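Local structure of pyruvate kinase 1 (Trypanosoma brucei brucei, 4KCV) at residues E89-L94 / D174-N179; I142-G147 / H170-R175. The protein catalyses, as a pyruvate kinase, the transfer of a phosphoryl group from phosphoenolpyruvate to ADP, giving pyruvate and ATP. All coordinates share one frame; numbering follows the deposited sequence.

Interaction 1. Residues E89-L94 / D174-N179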
# COMPACT_ATOMS: atom_id res chain seq x y z
N GLU A 89 -18.46 -44.28 -3.90
CA GLU A 89 -17.08 -44.76 -3.94
C GLU A 89 -16.74 -45.70 -5.10
O GLU A 89 -17.60 -46.41 -5.61
CB GLU A 89 -16.69 -45.40 -2.60
CG GLU A 89 -17.77 -46.27 -1.99
CD GLU A 89 -17.39 -46.76 -0.60
OE1 GLU A 89 -17.76 -47.89 -0.24
OE2 GLU A 89 -16.71 -46.00 0.14
N ILE A 90 -15.48 -45.68 -5.52
CA ILE A 90 -14.93 -46.73 -6.38
C ILE A 90 -14.15 -47.74 -5.54
O ILE A 90 -13.29 -47.37 -4.72
CB ILE A 90 -13.99 -46.15 -7.45
CG1 ILE A 90 -14.65 -44.93 -8.12
CG2 ILE A 90 -13.59 -47.23 -8.45
CD1 ILE A 90 -13.75 -44.23 -9.12
N ARG A 91 -14.47 -49.00 -5.71
CA ARG A 91 -13.75 -50.05 -5.02
C ARG A 91 -13.36 -51.16 -5.99
O ARG A 91 -13.92 -51.27 -7.08
CB ARG A 91 -14.62 -50.59 -3.90
CG ARG A 91 -15.29 -49.48 -3.09
CD ARG A 91 -15.73 -49.95 -1.72
NE ARG A 91 -14.60 -50.26 -0.85
CZ ARG A 91 -14.07 -49.43 0.06
NH1 ARG A 91 -14.50 -48.19 0.16
NH2 ARG A 91 -13.05 -49.84 0.81
N THR A 92 -12.35 -51.93 -5.62
CA THR A 92 -12.02 -53.17 -6.32
C THR A 92 -13.15 -54.17 -6.07
O THR A 92 -13.93 -54.00 -5.14
CB THR A 92 -10.72 -53.81 -5.76
OG1 THR A 92 -10.97 -54.37 -4.47
CG2 THR A 92 -9.60 -52.78 -5.66
N GLY A 93 -13.14 -55.27 -6.82
CA GLY A 93 -13.92 -56.45 -6.43
C GLY A 93 -13.32 -57.26 -5.29
O GLY A 93 -12.53 -56.74 -4.46
N LEU A 94 -13.75 -58.51 -5.18
CA LEU A 94 -13.19 -59.45 -4.21
C LEU A 94 -12.00 -60.19 -4.81
O LEU A 94 -11.86 -60.26 -6.06
CB LEU A 94 -14.26 -60.47 -3.75
CG LEU A 94 -15.68 -60.01 -3.39
CD1 LEU A 94 -16.51 -61.20 -2.87
CD2 LEU A 94 -15.64 -58.89 -2.35
N ASP A 174 -10.26 -57.88 0.07
CA ASP A 174 -11.50 -57.66 -0.69
C ASP A 174 -11.94 -56.19 -0.67
O ASP A 174 -11.83 -55.53 0.35
CB ASP A 174 -12.62 -58.55 -0.16
CG ASP A 174 -12.45 -60.02 -0.56
OD1 ASP A 174 -11.45 -60.34 -1.24
OD2 ASP A 174 -13.30 -60.84 -0.18
N ARG A 175 -12.41 -55.70 -1.81
CA ARG A 175 -13.04 -54.40 -1.93
C ARG A 175 -12.28 -53.25 -1.27
O ARG A 175 -12.85 -52.51 -0.49
CB ARG A 175 -14.48 -54.44 -1.38
CG ARG A 175 -15.47 -55.07 -2.35
CD ARG A 175 -16.91 -54.70 -2.05
NE ARG A 175 -17.77 -55.88 -2.16
CZ ARG A 175 -18.14 -56.47 -3.31
NH1 ARG A 175 -17.78 -55.95 -4.49
NH2 ARG A 175 -18.88 -57.56 -3.28
N ARG A 176 -11.04 -53.03 -1.68
CA ARG A 176 -10.31 -51.83 -1.26
C ARG A 176 -10.75 -50.60 -2.04
O ARG A 176 -11.26 -50.72 -3.17
CB ARG A 176 -8.80 -52.04 -1.40
CG ARG A 176 -8.26 -53.25 -0.64
CD ARG A 176 -8.37 -53.03 0.87
NE ARG A 176 -9.73 -53.20 1.30
CZ ARG A 176 -10.19 -52.95 2.52
NH1 ARG A 176 -11.48 -53.10 2.78
NH2 ARG A 176 -9.36 -52.57 3.49
N GLY A 177 -10.51 -49.42 -1.47
CA GLY A 177 -10.82 -48.16 -2.13
C GLY A 177 -9.93 -47.89 -3.33
O GLY A 177 -8.76 -48.28 -3.35
N ILE A 178 -10.49 -47.22 -4.34
CA ILE A 178 -9.77 -46.85 -5.57
C ILE A 178 -9.83 -45.34 -5.79
O ILE A 178 -10.89 -44.71 -5.61
CB ILE A 178 -10.38 -47.55 -6.81
CG1 ILE A 178 -10.13 -49.07 -6.76
CG2 ILE A 178 -9.83 -46.93 -8.10
CD1 ILE A 178 -8.74 -49.47 -7.21
N ASN A 179 -8.71 -44.75 -6.19
CA ASN A 179 -8.70 -43.36 -6.57
C ASN A 179 -8.10 -43.21 -7.94
O ASN A 179 -7.17 -43.92 -8.29
CB ASN A 179 -7.91 -42.50 -5.55
CG ASN A 179 -8.57 -42.49 -4.17
OD1 ASN A 179 -8.32 -43.37 -3.36
ND2 ASN A 179 -9.47 -41.55 -3.95
O HOH W 1 -13.46 -44.42 -3.74
O HOH W 2 -16.68 -53.60 -5.21
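Arg91 and Gly177 form a single antiparallel beta bridge where the small B domain of pyruvate kinase, inserted after barrel strand 80-84, leaves the TIM barrel and returns to it. Backbone bonds run along both sides of the bridge. Ile178 N donates to Ile90 O at 2.8 Å, Thr92 N to Arg176 O at 2.9 Å, and beyond them Arg175 N to Gly93 O at 2.8 Å. Gly93 O also receives Thr92 OG1, whose placement between the backbone N and the carbonyl carbon (chi1 73°) additionally lets it take a weak bond from Arg176 N. Water 1 joins Ile90 N to Ile178 O.

Arginine suits its place because the chain of Arg91, bent at chi3 (68°), grips Arg175 O side-on: NE and NH2 lie 2.9 and 3.0 Å from that single oxygen, which sits in the guanidinium plane. Over the centre of one face of this group lies Gly177 CA, 4.0 Å from the plane. The remaining nitrogen, NH1, forms a salt bridge with Glu89 OE2, which probably eases the proximity of Arg176.

Ile90 CG2 lies against Ile178 CB at 3.6 Å, the two buried side chains crossing at about a right angle. Arg175 reaches back; its NH1 pairs with Glu117 and, through water 2, with Thr92 O, while Leu94 CD2 rests over one face of its guanidinium, 3.6 Å from CZ.

Interaction 2. Residues I142-G147 / H170-R175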
# COMPACT_ATOMS: atom_id res chain seq x y z
N ILE A 142 -3.42 -45.47 -11.35
CA ILE A 142 -4.55 -45.88 -10.54
C ILE A 142 -4.05 -46.10 -9.12
O ILE A 142 -3.03 -46.76 -8.93
CB ILE A 142 -5.19 -47.19 -11.06
CG1 ILE A 142 -5.80 -46.97 -12.45
CG2 ILE A 142 -6.24 -47.71 -10.08
CD1 ILE A 142 -6.17 -48.27 -13.17
N TYR A 143 -4.74 -45.52 -8.14
CA TYR A 143 -4.35 -45.69 -6.74
C TYR A 143 -5.26 -46.68 -6.08
O TYR A 143 -6.48 -46.62 -6.28
CB TYR A 143 -4.45 -44.36 -5.98
CG TYR A 143 -3.39 -43.35 -6.35
CD1 TYR A 143 -2.27 -43.72 -7.08
CD2 TYR A 143 -3.52 -42.02 -5.96
CE1 TYR A 143 -1.30 -42.78 -7.42
CE2 TYR A 143 -2.55 -41.08 -6.29
CZ TYR A 143 -1.43 -41.48 -6.99
OH TYR A 143 -0.45 -40.55 -7.29
N VAL A 144 -4.69 -47.53 -5.23
CA VAL A 144 -5.45 -48.56 -4.56
C VAL A 144 -5.18 -48.50 -3.06
O VAL A 144 -4.03 -48.38 -2.63
CB VAL A 144 -5.07 -49.96 -5.10
CG1 VAL A 144 -6.07 -51.01 -4.63
CG2 VAL A 144 -4.99 -49.94 -6.62
N ASP A 145 -6.26 -48.57 -2.28
CA ASP A 145 -6.15 -48.73 -0.84
C ASP A 145 -5.59 -47.46 -0.20
O ASP A 145 -4.48 -47.48 0.32
CB ASP A 145 -5.24 -49.92 -0.50
CG ASP A 145 -5.68 -50.64 0.74
OD1 ASP A 145 -6.71 -50.26 1.33
OD2 ASP A 145 -4.99 -51.59 1.14
N ASP A 146 -6.33 -46.36 -0.31
CA ASP A 146 -5.86 -45.04 0.15
C ASP A 146 -4.49 -44.68 -0.37
O ASP A 146 -3.67 -44.15 0.36
CB ASP A 146 -5.87 -44.95 1.67
CG ASP A 146 -7.23 -44.62 2.22
OD1 ASP A 146 -8.13 -44.29 1.42
OD2 ASP A 146 -7.41 -44.73 3.44
N GLY A 147 -4.22 -45.04 -1.62
CA GLY A 147 -3.03 -44.56 -2.31
C GLY A 147 -1.78 -45.30 -1.92
O GLY A 147 -0.68 -44.89 -2.27
N HIS A 170 2.56 -54.65 -2.06
CA HIS A 170 1.31 -54.47 -1.31
C HIS A 170 0.45 -55.70 -1.32
O HIS A 170 0.37 -56.43 -2.31
CB HIS A 170 0.51 -53.27 -1.82
CG HIS A 170 -0.59 -52.82 -0.87
ND1 HIS A 170 -0.34 -52.41 0.39
CD2 HIS A 170 -1.98 -52.78 -1.03
CE1 HIS A 170 -1.51 -52.10 1.00
NE2 HIS A 170 -2.50 -52.33 0.13
N ARG A 171 -0.21 -55.93 -0.19
CA ARG A 171 -1.18 -57.00 -0.05
C ARG A 171 -2.59 -56.41 -0.14
O ARG A 171 -2.93 -55.49 0.62
CB ARG A 171 -0.98 -57.66 1.30
CG ARG A 171 -1.86 -58.84 1.59
CD ARG A 171 -1.62 -59.30 3.02
NE ARG A 171 -2.72 -60.13 3.49
CZ ARG A 171 -3.67 -59.72 4.31
NH1 ARG A 171 -4.66 -60.54 4.64
NH2 ARG A 171 -3.64 -58.49 4.81
N LEU A 172 -3.37 -56.90 -1.10
CA LEU A 172 -4.75 -56.44 -1.28
C LEU A 172 -5.72 -57.41 -0.64
O LEU A 172 -5.64 -58.62 -0.86
CB LEU A 172 -5.09 -56.34 -2.77
CG LEU A 172 -4.65 -55.09 -3.49
CD1 LEU A 172 -5.34 -55.01 -4.85
CD2 LEU A 172 -4.95 -53.86 -2.65
N THR A 173 -6.72 -56.88 0.05
CA THR A 173 -7.86 -57.69 0.50
C THR A 173 -9.12 -57.25 -0.25
O THR A 173 -9.07 -56.31 -1.07
CB THR A 173 -8.09 -57.54 2.03
OG1 THR A 173 -8.17 -56.15 2.35
CG2 THR A 173 -6.94 -58.16 2.80
N ASP A 174 -10.26 -57.88 0.07
CA ASP A 174 -11.50 -57.66 -0.69
C ASP A 174 -11.94 -56.19 -0.67
O ASP A 174 -11.83 -55.53 0.35
CB ASP A 174 -12.62 -58.55 -0.16
CG ASP A 174 -12.45 -60.02 -0.56
OD1 ASP A 174 -11.45 -60.34 -1.24
OD2 ASP A 174 -13.30 -60.84 -0.18
N ARG A 175 -12.41 -55.70 -1.81
CA ARG A 175 -13.04 -54.40 -1.93
C ARG A 175 -12.28 -53.25 -1.27
O ARG A 175 -12.85 -52.51 -0.49
CB ARG A 175 -14.48 -54.44 -1.38
CG ARG A 175 -15.47 -55.07 -2.35
CD ARG A 175 -16.91 -54.70 -2.05
NE ARG A 175 -17.77 -55.88 -2.16
CZ ARG A 175 -18.14 -56.47 -3.31
NH1 ARG A 175 -17.78 -55.95 -4.49
NH2 ARG A 175 -18.88 -57.56 -3.28
O HOH W 3 -5.57 -54.26 1.57
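His170 donates from NE2 to Asp145 OD2 at 2.8 Å, a nearly straight bond (159° at the hydrogen) that uses the anti lone pair of the carboxylate oxygen. The acceptor lies at the edge of the imidazole, in its plane, while the carboxylate itself is turned 63° from the ring. A histidine fits here because its flat ring, carried with CG anti to the backbone N (chi1 -165°), can deliver a directional N-H across from a strand to a turn. Beside this pair, Val144 CG1 meets Leu172 CD2 at 3.6 Å, the two branched side chains crossing at about a right angle; compact apolar residues suit this buried flank.

One step outward, water 3 gives one hydrogen to Asp145 OD2 and the other to Arg171 O, and accepts from Thr173 N. It thereby ties the same carboxylate oxygen to the backbone of strand 170-173. That strand is held by its antiparallel neighbour 99-102, and Leu172 also packs on Phe95, Val100 and Phe102. Met149 touches Val144, His170 and Leu172 alike. The turn carrying Asp145 follows strand 141-144, so the contact joins two sheets of the B domain.

A ring N-H and a water, both directed at OD2, hold it in place and so probably restrict the turning of the carboxylate, and an anionic partner would be expected to favour keeping the proton on NE2 and to raise the histidine's pKa.

The two interactions share Asp174 and Arg175, and their centres lie about 7 Å apart within the B domain. The chain leaves strand 170-173 of interaction 2 and enters 174-179 of interaction 1, whose end then pairs with strand 141-144: Asp145 N lies 2.7 Å from Gly177 O and Tyr143 N 2.9 Å from Asn179 O, both probable hydrogen bonds. Ile178 packs against Val144, so the apolar flanks adjoin. In interaction 1 the Arg91 side chain is about 11 Å from the bound magnesium and potassium ions; in interaction 2 the Asp145 side chain is about 14 Å from magnesium and 2-oxoglutarate. The B domain closes over the active site in pyruvate kinases, yet neither contact touches these ligands.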